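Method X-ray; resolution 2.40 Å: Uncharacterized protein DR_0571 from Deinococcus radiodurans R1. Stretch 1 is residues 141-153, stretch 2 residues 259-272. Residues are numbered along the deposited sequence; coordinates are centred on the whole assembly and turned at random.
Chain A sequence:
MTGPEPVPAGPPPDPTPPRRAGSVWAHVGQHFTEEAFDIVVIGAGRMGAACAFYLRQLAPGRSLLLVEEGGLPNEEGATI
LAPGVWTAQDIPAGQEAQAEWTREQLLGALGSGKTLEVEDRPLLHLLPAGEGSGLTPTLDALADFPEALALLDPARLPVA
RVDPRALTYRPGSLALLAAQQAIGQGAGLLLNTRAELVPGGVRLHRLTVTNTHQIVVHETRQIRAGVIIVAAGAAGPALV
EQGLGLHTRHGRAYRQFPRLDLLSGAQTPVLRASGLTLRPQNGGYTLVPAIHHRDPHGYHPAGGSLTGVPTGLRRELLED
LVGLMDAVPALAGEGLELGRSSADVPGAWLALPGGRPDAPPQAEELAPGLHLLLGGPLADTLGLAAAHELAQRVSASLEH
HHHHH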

# COMPACT_ATOMS: atom_id res chain seq x y z
N ALA A 141 -38.94 -24.43 4.26
CA ALA A 141 -37.79 -23.53 4.28
C ALA A 141 -37.15 -23.43 2.89
O ALA A 141 -36.74 -22.35 2.46
CB ALA A 141 -36.76 -24.02 5.29
N LEU A 142 -37.05 -24.57 2.22
CA LEU A 142 -36.47 -24.62 0.88
C LEU A 142 -37.56 -24.55 -0.19
O LEU A 142 -37.39 -25.04 -1.30
CB LEU A 142 -35.65 -25.91 0.73
CG LEU A 142 -34.17 -25.85 1.12
CD1 LEU A 142 -33.92 -24.72 2.09
CD2 LEU A 142 -33.73 -27.19 1.71
N ALA A 143 -38.68 -23.93 0.17
CA ALA A 143 -39.80 -23.79 -0.75
C ALA A 143 -39.33 -23.21 -2.07
O ALA A 143 -39.40 -23.88 -3.10
CB ALA A 143 -40.86 -22.89 -0.14
N ASP A 144 -38.86 -21.97 -2.05
CA ASP A 144 -38.42 -21.36 -3.30
C ASP A 144 -36.93 -21.55 -3.57
O ASP A 144 -36.33 -20.80 -4.34
CB ASP A 144 -38.76 -19.87 -3.31
CG ASP A 144 -39.04 -19.36 -4.71
OD1 ASP A 144 -38.81 -18.16 -4.97
OD2 ASP A 144 -39.50 -20.16 -5.56
N PHE A 145 -36.34 -22.55 -2.94
CA PHE A 145 -34.92 -22.81 -3.13
C PHE A 145 -34.68 -24.30 -3.42
O PHE A 145 -34.14 -25.03 -2.59
CB PHE A 145 -34.17 -22.37 -1.87
CG PHE A 145 -34.44 -20.94 -1.47
CD1 PHE A 145 -34.16 -19.89 -2.33
CD2 PHE A 145 -34.96 -20.65 -0.21
CE1 PHE A 145 -34.38 -18.57 -1.95
CE2 PHE A 145 -35.19 -19.33 0.18
CZ PHE A 145 -34.89 -18.29 -0.69
N PRO A 146 -35.08 -24.76 -4.61
CA PRO A 146 -34.92 -26.15 -5.01
C PRO A 146 -33.47 -26.60 -5.21
O PRO A 146 -33.14 -27.76 -4.98
CB PRO A 146 -35.72 -26.23 -6.30
CG PRO A 146 -35.50 -24.88 -6.90
CD PRO A 146 -35.70 -23.98 -5.70
N GLU A 147 -32.61 -25.68 -5.63
CA GLU A 147 -31.22 -26.03 -5.87
C GLU A 147 -30.49 -26.42 -4.59
O GLU A 147 -29.43 -27.03 -4.63
CB GLU A 147 -30.48 -24.88 -6.58
CG GLU A 147 -30.21 -23.64 -5.73
CD GLU A 147 -31.46 -22.88 -5.34
OE1 GLU A 147 -32.54 -23.16 -5.90
OE2 GLU A 147 -31.35 -21.98 -4.47
N ALA A 148 -31.09 -26.07 -3.45
CA ALA A 148 -30.52 -26.38 -2.14
C ALA A 148 -31.14 -27.66 -1.59
O ALA A 148 -30.56 -28.32 -0.72
CB ALA A 148 -30.77 -25.23 -1.18
N LEU A 149 -32.30 -28.01 -2.12
CA LEU A 149 -33.01 -29.20 -1.68
C LEU A 149 -32.34 -30.47 -2.19
O LEU A 149 -32.16 -31.44 -1.45
CB LEU A 149 -34.46 -29.15 -2.16
CG LEU A 149 -35.52 -29.82 -1.28
CD1 LEU A 149 -36.88 -29.68 -1.95
CD2 LEU A 149 -35.20 -31.29 -1.06
N ALA A 150 -31.95 -30.46 -3.46
CA ALA A 150 -31.32 -31.61 -4.10
C ALA A 150 -30.01 -32.02 -3.44
O ALA A 150 -29.45 -33.08 -3.74
CB ALA A 150 -31.10 -31.32 -5.58
N LEU A 151 -29.50 -31.17 -2.56
CA LEU A 151 -28.24 -31.47 -1.89
C LEU A 151 -28.44 -32.42 -0.73
O LEU A 151 -27.54 -33.19 -0.37
CB LEU A 151 -27.60 -30.18 -1.37
CG LEU A 151 -27.34 -29.08 -2.38
CD1 LEU A 151 -26.83 -27.86 -1.63
CD2 LEU A 151 -26.34 -29.54 -3.43
N LEU A 152 -29.63 -32.39 -0.14
CA LEU A 152 -29.91 -33.21 1.02
C LEU A 152 -31.06 -34.18 0.88
O LEU A 152 -31.70 -34.28 -0.16
CB LEU A 152 -30.18 -32.32 2.24
CG LEU A 152 -30.33 -30.82 2.01
CD1 LEU A 152 -31.19 -30.19 3.09
CD2 LEU A 152 -28.95 -30.20 2.00
N ASP A 153 -31.32 -34.89 1.98
CA ASP A 153 -32.40 -35.84 2.04
C ASP A 153 -33.39 -35.31 3.08
O ASP A 153 -33.14 -35.38 4.28
CB ASP A 153 -31.87 -37.21 2.46
CG ASP A 153 -32.96 -38.25 2.56
OD1 ASP A 153 -33.87 -38.07 3.40
OD2 ASP A 153 -32.92 -39.23 1.79
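Stretch 2 259-272: RLDLLSGAQTPVLR

How does stretch 2 run over stretch 1? It begins as a strand at Arg259-Leu260, loops through 261-269 and returns to strand at Val270-Arg272. Stretch 1 leaves helical geometry at Leu142, turns (type I) to Phe145, and turns again from Leu149 to Leu152. The backbones come nearest at two places, with CA to CA distances of 6.1 Å for Phe145 and Thr268 and 6.0 Å for Glu147 and Leu263. No hydrogen bond joins the stretches; side chains of stretch 1 pack against both side chains and backbone of stretch 2.

What does the Phe145 ring rest on? The CA-to-CB bond of Phe145 points toward stretch 2, and chi1 m places the ring so that a face meets Pro269, whose CD lies 3.6 Å from the ring centroid, 15° off the normal. This is a CH-pi contact. The same ring brings CE1 within 3.3 Å of Gln267 O, at an oblique approach.

Where do the rotamers of Glu147 take its side chain? Chi1 p and chi2 m carry its chain across the loop: CB is 3.9 Å from Leu263 CD2, CG passes 4.4 Å from Ser264 CA, and OE2 ends 3.0 Å from Thr268 CB. OE2 also lies 3.2 Å from Thr268 OG1, but the angle is too poor for a hydrogen bond.

Which side chains form the greasy part of the contact? The CA-to-CB bond of Leu271 points toward stretch 1, and with rotamer m, t the side chain meets several partners. Its CD1 lies 3.9 Å from Ala148 CB, 4.1 Å from Leu151 CD1 and 4.3 Å from Leu152 CD2. Leu151, also m and t, divides its methyls: while CD1 faces Leu271, CD2 reaches Leu262 CD1 at 3.5 Å. Leu142 starts sideways, yet its end comes nearer, placing CD1 4.4 Å from Pro269 CG.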

# COMPACT_ATOMS: atom_id res chain seq x y z
N ARG A 259 -14.27 -26.89 -2.53
CA ARG A 259 -15.44 -26.39 -3.26
C ARG A 259 -16.38 -27.48 -3.77
O ARG A 259 -15.95 -28.54 -4.21
CB ARG A 259 -15.00 -25.53 -4.44
CG ARG A 259 -16.18 -25.08 -5.26
CD ARG A 259 -15.91 -23.83 -6.06
NE ARG A 259 -16.86 -23.76 -7.13
CZ ARG A 259 -17.78 -22.88 -7.48
NH1 ARG A 259 -18.06 -21.73 -6.86
NH2 ARG A 259 -18.46 -23.23 -8.54
N LEU A 260 -17.68 -27.19 -3.71
CA LEU A 260 -18.71 -28.11 -4.16
C LEU A 260 -19.39 -27.52 -5.40
O LEU A 260 -20.21 -26.61 -5.29
CB LEU A 260 -19.75 -28.32 -3.07
CG LEU A 260 -20.84 -29.35 -3.40
CD1 LEU A 260 -20.27 -30.76 -3.30
CD2 LEU A 260 -22.00 -29.17 -2.45
N ASP A 261 -19.05 -28.06 -6.56
CA ASP A 261 -19.62 -27.56 -7.81
C ASP A 261 -21.02 -28.05 -8.11
O ASP A 261 -21.21 -28.92 -8.95
CB ASP A 261 -18.68 -27.91 -8.97
CG ASP A 261 -17.35 -27.19 -8.87
OD1 ASP A 261 -17.34 -25.95 -8.96
OD2 ASP A 261 -16.32 -27.87 -8.71
N LEU A 262 -22.00 -27.50 -7.41
CA LEU A 262 -23.39 -27.85 -7.63
C LEU A 262 -24.19 -26.55 -7.69
O LEU A 262 -23.91 -25.61 -6.95
CB LEU A 262 -23.90 -28.76 -6.52
CG LEU A 262 -23.39 -30.20 -6.61
CD1 LEU A 262 -23.81 -30.98 -5.39
CD2 LEU A 262 -23.95 -30.85 -7.87
N LEU A 263 -25.17 -26.52 -8.59
CA LEU A 263 -26.02 -25.35 -8.81
C LEU A 263 -26.25 -24.49 -7.58
O LEU A 263 -26.70 -24.97 -6.55
CB LEU A 263 -27.38 -25.76 -9.37
CG LEU A 263 -28.28 -24.61 -9.81
CD1 LEU A 263 -27.58 -23.80 -10.89
CD2 LEU A 263 -29.62 -25.15 -10.35
N SER A 264 -25.94 -23.20 -7.69
CA SER A 264 -26.14 -22.29 -6.59
C SER A 264 -26.64 -20.95 -7.11
O SER A 264 -26.37 -20.58 -8.25
CB SER A 264 -24.84 -22.08 -5.83
OG SER A 264 -24.99 -21.03 -4.89
N GLY A 265 -27.37 -20.23 -6.27
CA GLY A 265 -27.90 -18.94 -6.66
C GLY A 265 -27.47 -17.80 -5.77
O GLY A 265 -26.88 -18.01 -4.71
N ALA A 266 -27.75 -16.58 -6.19
CA ALA A 266 -27.37 -15.40 -5.42
C ALA A 266 -28.22 -15.27 -4.16
O ALA A 266 -27.85 -14.57 -3.22
CB ALA A 266 -27.52 -14.14 -6.27
N GLN A 267 -29.36 -15.95 -4.15
CA GLN A 267 -30.24 -15.87 -3.01
C GLN A 267 -30.48 -17.22 -2.34
O GLN A 267 -31.35 -17.34 -1.46
CB GLN A 267 -31.55 -15.23 -3.44
CG GLN A 267 -32.07 -15.76 -4.75
CD GLN A 267 -33.09 -14.83 -5.38
OE1 GLN A 267 -33.78 -15.19 -6.33
NE2 GLN A 267 -33.18 -13.61 -4.84
N THR A 268 -29.72 -18.23 -2.74
CA THR A 268 -29.85 -19.55 -2.14
C THR A 268 -29.25 -19.45 -0.74
O THR A 268 -28.09 -19.05 -0.57
CB THR A 268 -29.13 -20.66 -2.97
OG1 THR A 268 -29.05 -21.86 -2.19
CG2 THR A 268 -27.74 -20.23 -3.36
N PRO A 269 -30.03 -19.81 0.28
CA PRO A 269 -29.60 -19.76 1.68
C PRO A 269 -28.36 -20.56 2.06
O PRO A 269 -27.98 -21.52 1.38
CB PRO A 269 -30.86 -20.21 2.44
CG PRO A 269 -31.57 -21.08 1.45
CD PRO A 269 -31.39 -20.36 0.14
N VAL A 270 -27.71 -20.13 3.14
CA VAL A 270 -26.53 -20.81 3.66
C VAL A 270 -27.10 -22.01 4.41
O VAL A 270 -28.13 -21.89 5.07
CB VAL A 270 -25.74 -19.92 4.65
CG1 VAL A 270 -24.57 -20.69 5.24
CG2 VAL A 270 -25.23 -18.67 3.94
N LEU A 271 -26.45 -23.16 4.30
CA LEU A 271 -26.92 -24.37 4.98
C LEU A 271 -25.84 -24.90 5.89
O LEU A 271 -24.65 -24.79 5.60
CB LEU A 271 -27.28 -25.44 3.95
CG LEU A 271 -28.36 -25.05 2.92
CD1 LEU A 271 -28.22 -25.93 1.68
CD2 LEU A 271 -29.73 -25.18 3.55
N ARG A 272 -26.27 -25.50 7.00
CA ARG A 272 -25.37 -26.08 8.00
C ARG A 272 -25.91 -27.42 8.46
O ARG A 272 -27.12 -27.61 8.57
CB ARG A 272 -25.27 -25.15 9.20
CG ARG A 272 -24.50 -23.89 8.92
CD ARG A 272 -24.20 -23.12 10.21
NE ARG A 272 -23.17 -22.12 9.97
CZ ARG A 272 -22.75 -21.25 10.88
NH1 ARG A 272 -23.28 -21.26 12.10
NH2 ARG A 272 -21.80 -20.37 10.57